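Local atomic coordinates of nucleoside-diphosphate-sugar pyrophosphorylase (Vibrio cholerae, PDB entry 4EVW), a protein that probably transfers a nucleotidyl group from a nucleoside triphosphate to a sugar phosphate, releasing pyrophosphate, in the making of activated sugars for surface polysaccharides. Residues 24-28 with 29-33; 121-124 with 125-129; 222-226 with 227-231. The protein carries 1 engineered substitution. One frame throughout, in Å; residues are numbered along the deposited sequence.

Contact 1. Residues 24-28 with 29-33; sequences MLEAH and GQTLF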
HETATM    1  N   MSE A  24      14.789   6.343   3.574  1.00 23.60           N
HETATM    2  CA  MSE A  24      16.247   6.209   3.591  1.00 24.36           C
HETATM    3  C   MSE A  24      16.802   6.280   5.008  1.00 28.29           C
HETATM    4  O   MSE A  24      18.002   6.090   5.220  1.00 28.89           O
HETATM    5  CB  MSE A  24      16.911   7.295   2.736  1.00 26.42           C
HETATM    6  CG  MSE A  24      16.641   7.165   1.249  1.00 32.98           C
HETATM    7 SE   MSE A  24      17.677   8.431   0.199  1.00 50.15          SE
HETATM    8  CE  MSE A  24      16.966   8.031  -1.557  1.00 30.59           C
ATOM      9  N   LEU A  25      15.940   6.566   5.980  1.00 25.12           N
ATOM     10  CA  LEU A  25      16.392   6.636   7.364  1.00 29.17           C
ATOM     11  C   LEU A  25      16.791   5.231   7.803  1.00 28.24           C
ATOM     12  O   LEU A  25      16.260   4.243   7.293  1.00 29.02           O
ATOM     13  CB  LEU A  25      15.290   7.203   8.266  1.00 29.43           C
ATOM     14  CG  LEU A  25      14.911   8.645   7.896  1.00 30.36           C
ATOM     15  CD1 LEU A  25      13.920   9.198   8.904  1.00 36.32           C
ATOM     16  CD2 LEU A  25      16.174   9.508   7.856  1.00 39.67           C
ATOM     17  N   GLU A  26      17.734   5.144   8.737  1.00 28.75           N
ATOM     18  CA  GLU A  26      18.223   3.850   9.199  1.00 35.82           C
ATOM     19  C   GLU A  26      17.774   3.486  10.609  1.00 36.77           C
ATOM     20  O   GLU A  26      17.511   4.352  11.440  1.00 34.76           O
ATOM     21  CB  GLU A  26      19.754   3.816   9.113  1.00 44.46           C
ATOM     22  CG  GLU A  26      20.293   3.981   7.691  1.00 57.42           C
ATOM     23  CD  GLU A  26      21.813   4.033   7.626  1.00 72.90           C
ATOM     24  OE1 GLU A  26      22.466   3.122   8.179  1.00 76.61           O
ATOM     25  OE2 GLU A  26      22.353   4.980   7.014  1.00 80.39           O
ATOM     26  N   ALA A  27      17.672   2.186  10.858  1.00 33.90           N
ATOM     27  CA  ALA A  27      17.274   1.679  12.159  1.00 34.89           C
ATOM     28  C   ALA A  27      17.716   0.230  12.281  1.00 35.03           C
ATOM     29  O   ALA A  27      17.464  -0.589  11.395  1.00 30.42           O
ATOM     30  CB  ALA A  27      15.756   1.786  12.336  1.00 33.80           C
ATOM     31  N   HIS A  28      18.405  -0.073  13.374  1.00 41.51           N
ATOM     32  CA  HIS A  28      18.864  -1.428  13.642  1.00 44.13           C
ATOM     33  C   HIS A  28      19.661  -2.073  12.512  1.00 45.35           C
ATOM     34  O   HIS A  28      19.543  -3.276  12.268  1.00 50.11           O
ATOM     35  CB  HIS A  28      17.659  -2.295  13.992  1.00 40.51           C
ATOM     36  CG  HIS A  28      16.807  -1.716  15.077  1.00 47.65           C
ATOM     37  ND1 HIS A  28      17.304  -1.396  16.321  1.00 55.17           N
ATOM     38  CD2 HIS A  28      15.493  -1.387  15.101  1.00 48.77           C
ATOM     39  CE1 HIS A  28      16.336  -0.893  17.066  1.00 58.01           C
ATOM     40  NE2 HIS A  28      15.226  -0.877  16.349  1.00 54.39           N
ATOM     41  N   GLY A  29      20.465  -1.273  11.818  1.00 45.90           N
ATOM     42  CA  GLY A  29      21.296  -1.813  10.757  1.00 46.49           C
ATOM     43  C   GLY A  29      20.809  -1.736   9.322  1.00 43.44           C
ATOM     44  O   GLY A  29      21.538  -2.127   8.409  1.00 45.88           O
ATOM     45  N   GLN A  30      19.593  -1.247   9.102  1.00 32.88           N
ATOM     46  CA  GLN A  30      19.086  -1.142   7.741  1.00 35.25           C
ATOM     47  C   GLN A  30      18.052  -0.033   7.574  1.00 32.33           C
ATOM     48  O   GLN A  30      17.453   0.426   8.546  1.00 33.36           O
ATOM     49  CB  GLN A  30      18.509  -2.489   7.287  1.00 39.59           C
ATOM     50  CG  GLN A  30      17.353  -3.008   8.116  1.00 50.29           C
ATOM     51  CD  GLN A  30      16.927  -4.407   7.700  1.00 62.00           C
ATOM     52  OE1 GLN A  30      15.907  -4.919   8.161  1.00 64.76           O
ATOM     53  NE2 GLN A  30      17.711  -5.032   6.829  1.00 64.17           N
ATOM     54  N   THR A  31      17.856   0.394   6.329  1.00 32.20           N
ATOM     55  CA  THR A  31      16.916   1.462   6.016  1.00 25.18           C
ATOM     56  C   THR A  31      15.469   1.056   6.236  1.00 27.91           C
ATOM     57  O   THR A  31      15.131  -0.127   6.204  1.00 26.50           O
ATOM     58  CB  THR A  31      17.069   1.928   4.556  1.00 28.00           C
ATOM     59  OG1 THR A  31      16.795   0.833   3.670  1.00 28.67           O
ATOM     60  CG2 THR A  31      18.487   2.441   4.310  1.00 32.26           C
ATOM     61  N   LEU A  32      14.609   2.040   6.465  1.00 21.78           N
ATOM     62  CA  LEU A  32      13.203   1.742   6.670  1.00 23.37           C
ATOM     63  C   LEU A  32      12.668   1.074   5.399  1.00 22.62           C
ATOM     64  O   LEU A  32      11.776   0.230   5.467  1.00 23.67           O
ATOM     65  CB  LEU A  32      12.433   3.025   7.016  1.00 22.84           C
ATOM     66  CG  LEU A  32      12.900   3.685   8.326  1.00 23.77           C
ATOM     67  CD1 LEU A  32      11.962   4.829   8.700  1.00 31.92           C
ATOM     68  CD2 LEU A  32      12.922   2.652   9.443  1.00 26.17           C
ATOM     69  N   PHE A  33      13.238   1.430   4.247  1.00 20.89           N
ATOM     70  CA  PHE A  33      12.827   0.821   2.980  1.00 19.97           C
ATOM     71  C   PHE A  33      13.020  -0.688   3.080  1.00 22.66           C
ATOM     72  O   PHE A  33      12.132  -1.467   2.734  1.00 20.88           O
ATOM     73  CB  PHE A  33      13.675   1.350   1.821  1.00 21.74           C
ATOM     74  CG  PHE A  33      13.455   0.618   0.522  1.00 23.23           C
ATOM     75  CD1 PHE A  33      12.357   0.903  -0.282  1.00 24.01           C
ATOM     76  CD2 PHE A  33      14.354  -0.359   0.103  1.00 26.03           C
ATOM     77  CE1 PHE A  33      12.161   0.227  -1.486  1.00 25.18           C
ATOM     78  CE2 PHE A  33      14.163  -1.040  -1.098  1.00 22.72           C
ATOM     79  CZ  PHE A  33      13.065  -0.745  -1.894  1.00 22.36           C
TER
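A27 and Q30 close a beta hairpin with a two-residue loop: the chain turns through H28 and G29 in a type I' turn and returns antiparallel. H28 and G29 both have positive phi, as this turn demands, and G29, which carries no CB, sits at phi 96°. A27 and Q30 form the hydrogen-bonded pair, A27 N donating to Q30 O at 2.9 Å and Q30 N reaching A27 O at 3.2 Å. The second bond is straight at the hydrogen (168°), but its donor stands above the plane of the A27 carbonyl. E26 and T31 form the next, non-hydrogen-bonded pair, their side chains together on the face opposite to A27 and Q30, with E26 CG 4.1 Å from T31 CG2. The ladder then gives way to a helix start: L32 N bonds to L25 O at 2.9 Å, and T31 CA adds a C-H...O contact to the same oxygen at 3.1 Å.

L32 sets its two methyls against L25 and A27 on the incoming arm. CD1 lies 4.1 Å from L25 CB, while CD2 lies equally far from A27 CB. At T31, chi1 of 61° sets OG1 between the backbone N and the carbonyl carbon and brings CG2 to the E26 side; OG1 N-caps helix 32-37 and also hydrogen-bonds to E34.

The hairpin rests against the C-terminal helix 235-243, where Y238 meets L25 and L32, F241 and L242 cover A27, and the H28 ring packs edge-to-face on F241 while its NE2 bonds to that residue's carbonyl. Helix 59-70 touches M24 and T31 through F62.

Contact 2. Residues 121-124 with 125-129; sequences FVFP and DISQH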
ATOM      1  N   PHE A 121       5.452 -11.992   6.170  1.00 23.97           N
ATOM      2  CA  PHE A 121       4.179 -11.996   5.469  1.00 25.23           C
ATOM      3  C   PHE A 121       4.038 -13.205   4.549  1.00 23.54           C
ATOM      4  O   PHE A 121       4.983 -13.591   3.868  1.00 23.02           O
ATOM      5  CB  PHE A 121       4.024 -10.717   4.629  1.00 22.20           C
ATOM      6  CG  PHE A 121       2.783 -10.696   3.771  1.00 22.47           C
ATOM      7  CD1 PHE A 121       2.805 -11.184   2.463  1.00 18.53           C
ATOM      8  CD2 PHE A 121       1.585 -10.211   4.283  1.00 26.34           C
ATOM      9  CE1 PHE A 121       1.651 -11.186   1.680  1.00 20.82           C
ATOM     10  CE2 PHE A 121       0.426 -10.212   3.507  1.00 24.95           C
ATOM     11  CZ  PHE A 121       0.457 -10.699   2.204  1.00 21.91           C
ATOM     12  N   VAL A 122       2.849 -13.802   4.553  1.00 21.84           N
ATOM     13  CA  VAL A 122       2.511 -14.917   3.671  1.00 20.02           C
ATOM     14  C   VAL A 122       1.066 -14.633   3.272  1.00 21.14           C
ATOM     15  O   VAL A 122       0.247 -14.297   4.127  1.00 24.38           O
ATOM     16  CB  VAL A 122       2.571 -16.297   4.377  1.00 29.67           C
ATOM     17  CG1 VAL A 122       2.074 -17.380   3.421  1.00 32.64           C
ATOM     18  CG2 VAL A 122       4.001 -16.613   4.811  1.00 28.73           C
ATOM     19  N   PHE A 123       0.751 -14.734   1.982  1.00 22.11           N
ATOM     20  CA  PHE A 123      -0.611 -14.464   1.530  1.00 21.39           C
ATOM     21  C   PHE A 123      -1.592 -15.395   2.222  1.00 24.24           C
ATOM     22  O   PHE A 123      -1.308 -16.579   2.401  1.00 23.63           O
ATOM     23  CB  PHE A 123      -0.728 -14.644   0.012  1.00 22.92           C
ATOM     24  CG  PHE A 123      -0.127 -13.518  -0.782  1.00 24.34           C
ATOM     25  CD1 PHE A 123      -0.789 -12.298  -0.899  1.00 24.94           C
ATOM     26  CD2 PHE A 123       1.115 -13.668  -1.388  1.00 27.00           C
ATOM     27  CE1 PHE A 123      -0.222 -11.243  -1.609  1.00 28.34           C
ATOM     28  CE2 PHE A 123       1.694 -12.618  -2.101  1.00 30.87           C
ATOM     29  CZ  PHE A 123       1.025 -11.405  -2.212  1.00 29.11           C
ATOM     30  N   PRO A 124      -2.756 -14.868   2.635  1.00 22.45           N
ATOM     31  CA  PRO A 124      -3.758 -15.699   3.308  1.00 24.91           C
ATOM     32  C   PRO A 124      -4.566 -16.498   2.286  1.00 22.40           C
ATOM     33  O   PRO A 124      -4.603 -16.157   1.106  1.00 21.44           O
ATOM     34  CB  PRO A 124      -4.602 -14.675   4.060  1.00 26.39           C
ATOM     35  CG  PRO A 124      -4.596 -13.505   3.129  1.00 25.16           C
ATOM     36  CD  PRO A 124      -3.160 -13.450   2.625  1.00 21.16           C
ATOM     37  N   ASP A 125      -5.201 -17.569   2.742  1.00 24.25           N
ATOM     38  CA  ASP A 125      -5.988 -18.412   1.855  1.00 30.92           C
ATOM     39  C   ASP A 125      -7.098 -17.637   1.136  1.00 27.39           C
ATOM     40  O   ASP A 125      -7.415 -17.924  -0.019  1.00 27.85           O
ATOM     41  CB  ASP A 125      -6.593 -19.572   2.655  1.00 42.86           C
ATOM     42  CG  ASP A 125      -7.279 -20.596   1.773  1.00 56.62           C
ATOM     43  OD1 ASP A 125      -6.583 -21.240   0.958  1.00 56.56           O
ATOM     44  OD2 ASP A 125      -8.512 -20.756   1.895  1.00 63.94           O
ATOM     45  N   ILE A 126      -7.674 -16.641   1.802  1.00 27.05           N
ATOM     46  CA  ILE A 126      -8.762 -15.877   1.194  1.00 25.28           C
ATOM     47  C   ILE A 126      -8.334 -15.195  -0.108  1.00 24.67           C
ATOM     48  O   ILE A 126      -9.174 -14.895  -0.958  1.00 24.86           O
ATOM     49  CB  ILE A 126      -9.352 -14.825   2.195  1.00 28.74           C
ATOM     50  CG1 ILE A 126     -10.656 -14.242   1.635  1.00 29.62           C
ATOM     51  CG2 ILE A 126      -8.342 -13.711   2.470  1.00 24.08           C
ATOM     52  CD1 ILE A 126     -11.718 -15.293   1.310  1.00 29.06           C
ATOM     53  N   SER A 127      -7.031 -14.981  -0.286  1.00 22.36           N
ATOM     54  CA  SER A 127      -6.549 -14.329  -1.507  1.00 22.48           C
ATOM     55  C   SER A 127      -6.757 -15.212  -2.735  1.00 26.43           C
ATOM     56  O   SER A 127      -6.711 -14.732  -3.869  1.00 29.98           O
ATOM     57  CB  SER A 127      -5.066 -13.945  -1.377  1.00 23.72           C
ATOM     58  OG  SER A 127      -4.213 -15.079  -1.377  1.00 26.07           O
ATOM     59  N   GLN A 128      -6.995 -16.502  -2.509  1.00 24.81           N
ATOM     60  CA  GLN A 128      -7.227 -17.437  -3.609  1.00 30.12           C
ATOM     61  C   GLN A 128      -8.720 -17.674  -3.821  1.00 31.53           C
ATOM     62  O   GLN A 128      -9.110 -18.400  -4.735  1.00 32.14           O
ATOM     63  CB  GLN A 128      -6.554 -18.788  -3.323  1.00 35.95           C
ATOM     64  CG  GLN A 128      -5.035 -18.758  -3.253  1.00 42.48           C
ATOM     65  CD  GLN A 128      -4.455 -20.065  -2.726  1.00 60.36           C
ATOM     66  OE1 GLN A 128      -3.632 -20.065  -1.808  1.00 65.84           O
ATOM     67  NE2 GLN A 128      -4.881 -21.184  -3.305  1.00 65.13           N
ATOM     68  N   HIS A 129      -9.554 -17.060  -2.986  1.00 27.59           N
ATOM     69  CA  HIS A 129     -11.000 -17.252  -3.078  1.00 29.75           C
ATOM     70  C   HIS A 129     -11.784 -15.946  -2.993  1.00 30.18           C
ATOM     71  O   HIS A 129     -12.880 -15.906  -2.430  1.00 31.58           O
ATOM     72  CB  HIS A 129     -11.452 -18.189  -1.958  1.00 33.16           C
ATOM     73  CG  HIS A 129     -10.761 -19.516  -1.972  1.00 38.53           C
ATOM     74  ND1 HIS A 129     -11.062 -20.502  -2.889  1.00 42.08           N
ATOM     75  CD2 HIS A 129      -9.759 -20.007  -1.208  1.00 42.83           C
ATOM     76  CE1 HIS A 129     -10.273 -21.542  -2.689  1.00 45.35           C
ATOM     77  NE2 HIS A 129      -9.472 -21.267  -1.674  1.00 45.19           N
TER
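P124 and S127 are joined by a carbonyl that S127 grips twice, from its side chain and from its backbone. The serine CB points back at 121-124, and chi1 of 70° folds OG back over the serine's own backbone, which brings the hydroxyl right onto P124. OG donates to P124 O at 2.7 Å, arriving almost straight off the end of the carbonyl. S127 N donates to that oxygen at 3.0 Å from a different direction, above the carbonyl plane; this is the i to i+3 bond of the 3-10 turn.

Hydrocarbon flanks this polar clasp. The pyrrolidine ring of P124 meets the branch methyl of I126, CG to CG2 at 3.8 Å, the two side chains lying at a slant to each other, while CG1 of I126 swings away from the proline. On the F123 side, CB approaches S127 OG at 3.8 Å. Within 121-124, F121 sets CE1 over the middle of one face of the F123 ring, 3.6 Å above the plane, an edge-to-face meeting. Y43 adds its ring edge-to-face with F123, and Y133 of strand 132-138 packs on P124 and S127.

With two donors from one residue on one oxygen, the P124 carbonyl is probably well satisfied and somewhat polarised, and the hydroxyl bond would fix the serine rotation and the start of the 3-10 turn.

Contact 3. Residues 222-226 with 227-231; sequences HLIAR and HEVIF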
ATOM      1  N   HIS A 222      -8.921  -9.675   5.892  1.00 22.06           N
ATOM      2  CA  HIS A 222      -8.121 -10.699   6.533  1.00 21.65           C
ATOM      3  C   HIS A 222      -7.585 -10.054   7.793  1.00 20.03           C
ATOM      4  O   HIS A 222      -6.806  -9.102   7.737  1.00 21.37           O
ATOM      5  CB  HIS A 222      -6.958 -11.168   5.675  1.00 21.02           C
ATOM      6  CG  HIS A 222      -6.126 -12.211   6.353  1.00 25.22           C
ATOM      7  ND1 HIS A 222      -4.809 -12.011   6.694  1.00 29.52           N
ATOM      8  CD2 HIS A 222      -6.457 -13.439   6.823  1.00 26.64           C
ATOM      9  CE1 HIS A 222      -4.360 -13.068   7.351  1.00 27.53           C
ATOM     10  NE2 HIS A 222      -5.341 -13.946   7.442  1.00 32.03           N
ATOM     11  N   LEU A 223      -8.019 -10.577   8.931  1.00 18.85           N
ATOM     12  CA  LEU A 223      -7.627 -10.042  10.226  1.00 19.59           C
ATOM     13  C   LEU A 223      -6.296 -10.568  10.745  1.00 23.99           C
ATOM     14  O   LEU A 223      -6.083 -11.777  10.807  1.00 22.84           O
ATOM     15  CB  LEU A 223      -8.719 -10.364  11.250  1.00 20.25           C
ATOM     16  CG  LEU A 223      -8.458  -9.918  12.690  1.00 23.19           C
ATOM     17  CD1 LEU A 223      -8.457  -8.398  12.761  1.00 24.95           C
ATOM     18  CD2 LEU A 223      -9.532 -10.493  13.604  1.00 25.66           C
ATOM     19  N   ILE A 224      -5.393  -9.661  11.105  1.00 19.95           N
ATOM     20  CA  ILE A 224      -4.115 -10.082  11.669  1.00 22.70           C
ATOM     21  C   ILE A 224      -4.027  -9.499  13.070  1.00 19.37           C
ATOM     22  O   ILE A 224      -4.803  -8.607  13.431  1.00 20.34           O
ATOM     23  CB  ILE A 224      -2.885  -9.611  10.842  1.00 24.21           C
ATOM     24  CG1 ILE A 224      -2.758  -8.086  10.877  1.00 23.68           C
ATOM     25  CG2 ILE A 224      -2.991 -10.125   9.411  1.00 21.56           C
ATOM     26  CD1 ILE A 224      -1.447  -7.581  10.293  1.00 27.35           C
ATOM     27  N   ALA A 225      -3.092 -10.016  13.859  1.00 17.92           N
ATOM     28  CA  ALA A 225      -2.903  -9.556  15.231  1.00 20.82           C
ATOM     29  C   ALA A 225      -2.059  -8.280  15.256  1.00 23.99           C
ATOM     30  O   ALA A 225      -1.210  -8.069  14.394  1.00 23.24           O
ATOM     31  CB  ALA A 225      -2.232 -10.651  16.051  1.00 21.72           C
ATOM     32  N   ARG A 226      -2.288  -7.436  16.255  1.00 24.22           N
ATOM     33  CA  ARG A 226      -1.558  -6.180  16.369  1.00 29.29           C
ATOM     34  C   ARG A 226      -0.041  -6.345  16.395  1.00 28.74           C
ATOM     35  O   ARG A 226       0.686  -5.491  15.885  1.00 30.28           O
ATOM     36  CB  ARG A 226      -2.006  -5.422  17.622  1.00 31.54           C
ATOM     37  CG  ARG A 226      -1.363  -4.046  17.762  1.00 35.85           C
ATOM     38  CD  ARG A 226      -1.749  -3.142  16.597  1.00 35.26           C
ATOM     39  NE  ARG A 226      -1.229  -1.783  16.739  1.00 40.42           N
ATOM     40  CZ  ARG A 226      -0.010  -1.400  16.379  1.00 43.35           C
ATOM     41  NH1 ARG A 226       0.839  -2.270  15.845  1.00 33.39           N
ATOM     42  NH2 ARG A 226       0.360  -0.137  16.552  1.00 42.47           N
ATOM     43  N   HIS A 227       0.442  -7.441  16.975  1.00 29.40           N
ATOM     44  CA  HIS A 227       1.881  -7.664  17.053  1.00 30.34           C
ATOM     45  C   HIS A 227       2.502  -8.071  15.720  1.00 30.32           C
ATOM     46  O   HIS A 227       3.725  -8.166  15.604  1.00 29.73           O
ATOM     47  CB  HIS A 227       2.209  -8.732  18.104  1.00 33.89           C
ATOM     48  CG  HIS A 227       1.810 -10.120  17.709  1.00 35.90           C
ATOM     49  ND1 HIS A 227       0.543 -10.622  17.911  1.00 35.32           N
ATOM     50  CD2 HIS A 227       2.516 -11.112  17.114  1.00 33.39           C
ATOM     51  CE1 HIS A 227       0.485 -11.862  17.458  1.00 32.17           C
ATOM     52  NE2 HIS A 227       1.669 -12.182  16.969  1.00 33.86           N
ATOM     53  N   GLU A 228       1.668  -8.314  14.716  1.00 22.93           N
ATOM     54  CA  GLU A 228       2.175  -8.720  13.406  1.00 23.41           C
ATOM     55  C   GLU A 228       2.407  -7.534  12.475  1.00 23.11           C
ATOM     56  O   GLU A 228       2.881  -7.703  11.352  1.00 24.48           O
ATOM     57  CB  GLU A 228       1.210  -9.719  12.760  1.00 24.76           C
ATOM     58  CG  GLU A 228       1.131 -11.045  13.515  1.00 27.54           C
ATOM     59  CD  GLU A 228       0.218 -12.055  12.843  1.00 38.35           C
ATOM     60  OE1 GLU A 228      -1.012 -11.833  12.816  1.00 37.43           O
ATOM     61  OE2 GLU A 228       0.734 -13.074  12.338  1.00 42.05           O
ATOM     62  N   VAL A 229       2.070  -6.337  12.942  1.00 22.57           N
ATOM     63  CA  VAL A 229       2.260  -5.137  12.138  1.00 24.71           C
ATOM     64  C   VAL A 229       2.947  -4.044  12.955  1.00 26.23           C
ATOM     65  O   VAL A 229       2.628  -3.827  14.125  1.00 26.57           O
ATOM     66  CB  VAL A 229       0.906  -4.612  11.570  1.00 25.21           C
ATOM     67  CG1 VAL A 229      -0.039  -4.221  12.700  1.00 26.80           C
ATOM     68  CG2 VAL A 229       1.154  -3.424  10.643  1.00 29.36           C
ATOM     69  N   ILE A 230       3.927  -3.387  12.343  1.00 24.98           N
ATOM     70  CA  ILE A 230       4.654  -2.306  13.002  1.00 24.03           C
ATOM     71  C   ILE A 230       4.529  -1.082  12.113  1.00 23.54           C
ATOM     72  O   ILE A 230       4.852  -1.136  10.927  1.00 25.59           O
ATOM     73  CB  ILE A 230       6.148  -2.649  13.174  1.00 29.16           C
ATOM     74  CG1 ILE A 230       6.294  -3.856  14.103  1.00 34.15           C
ATOM     75  CG2 ILE A 230       6.903  -1.438  13.734  1.00 27.34           C
ATOM     76  CD1 ILE A 230       7.606  -4.589  13.951  1.00 37.18           C
ATOM     77  N   PHE A 231       4.038   0.012  12.677  1.00 25.05           N
ATOM     78  CA  PHE A 231       3.885   1.241  11.912  1.00 26.96           C
ATOM     79  C   PHE A 231       5.053   2.167  12.207  1.00 27.36           C
ATOM     80  O   PHE A 231       5.448   2.340  13.359  1.00 28.99           O
ATOM     81  CB  PHE A 231       2.567   1.923  12.269  1.00 27.70           C
ATOM     82  CG  PHE A 231       1.356   1.101  11.937  1.00 28.81           C
ATOM     83  CD1 PHE A 231       0.994   0.872  10.615  1.00 29.00           C
ATOM     84  CD2 PHE A 231       0.583   0.546  12.949  1.00 29.42           C
ATOM     85  CE1 PHE A 231      -0.124   0.099  10.306  1.00 32.73           C
ATOM     86  CE2 PHE A 231      -0.534  -0.227  12.654  1.00 26.85           C
ATOM     87  CZ  PHE A 231      -0.890  -0.451  11.330  1.00 29.02           C
TER
HETATM   88  O   HOH W   1       3.407  -0.210  15.533  1.00 32.98           O
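A225 and E228 clasp each other across a 3-10 turn that links strand 219-223 to strand 230-231. E228 N donates to A225 O at 2.9 Å, the turn's own backbone bond. The glutamate side chain then returns the grip: CG stands anti to the carbonyl carbon (chi1 -66°), the chain runs out extended, and OE1 accepts from A225 N at 3.0 Å through its anti lone pair. That bond is nearly straight, 166° at the hydrogen, and it also brings OE1 to within 3.5 Å of I224 CB.

R226, the residue after A225, reaches forward over the exit of the turn. Its chain bends at chi2 and lays the guanidinium beside F231, whose CE2 sits 3.8 Å above the middle of the guanidinium plane. Because the two planes are 68° apart, the phenyl ring offers its edge to the arginine's flat face. V229 O lies at the guanidinium's rim, but at an angle too poor for a hydrogen bond. A water bridges the pair, accepting from R226 NH2 at 3.2 Å and from F231 N at 2.9 Å.

V229 touches both sides: its CB meets I224 CD1 at 4.0 Å, the two side chains crossing at about a right angle, while CG2 lies over one face of the F231 ring, toward its rim.

Outward from here, R118 bonds to the E228 carbonyl and packs on I224 and V229. Strand 116-117 pairs with 230-231, strand 132-138 runs parallel to 219-223 and supplies F137 to R226 and F231, and W144 meets the F231 ring.

Contacts 2 and 3 are neighbours: their centres are 15 Å apart, and P124 CB packs on H222 NE2 at 3.5 Å, with Y133 of strand 132-138 touching both residues. Contact 1 stands apart, its centre 28 Å from that of contact 2 and 21 Å from that of contact 3; the nearest atoms are about 12 and 8 Å away, so neither touches it. The chain nevertheless leads from one to the other, since strand 230-231 at the end of contact 3 is followed by helix 235-243, which packs on the 24-33 hairpin. Contact 1 closely follows the N-terminal signature segment that in relatives belongs to the nucleotide site, and so probably lies near it.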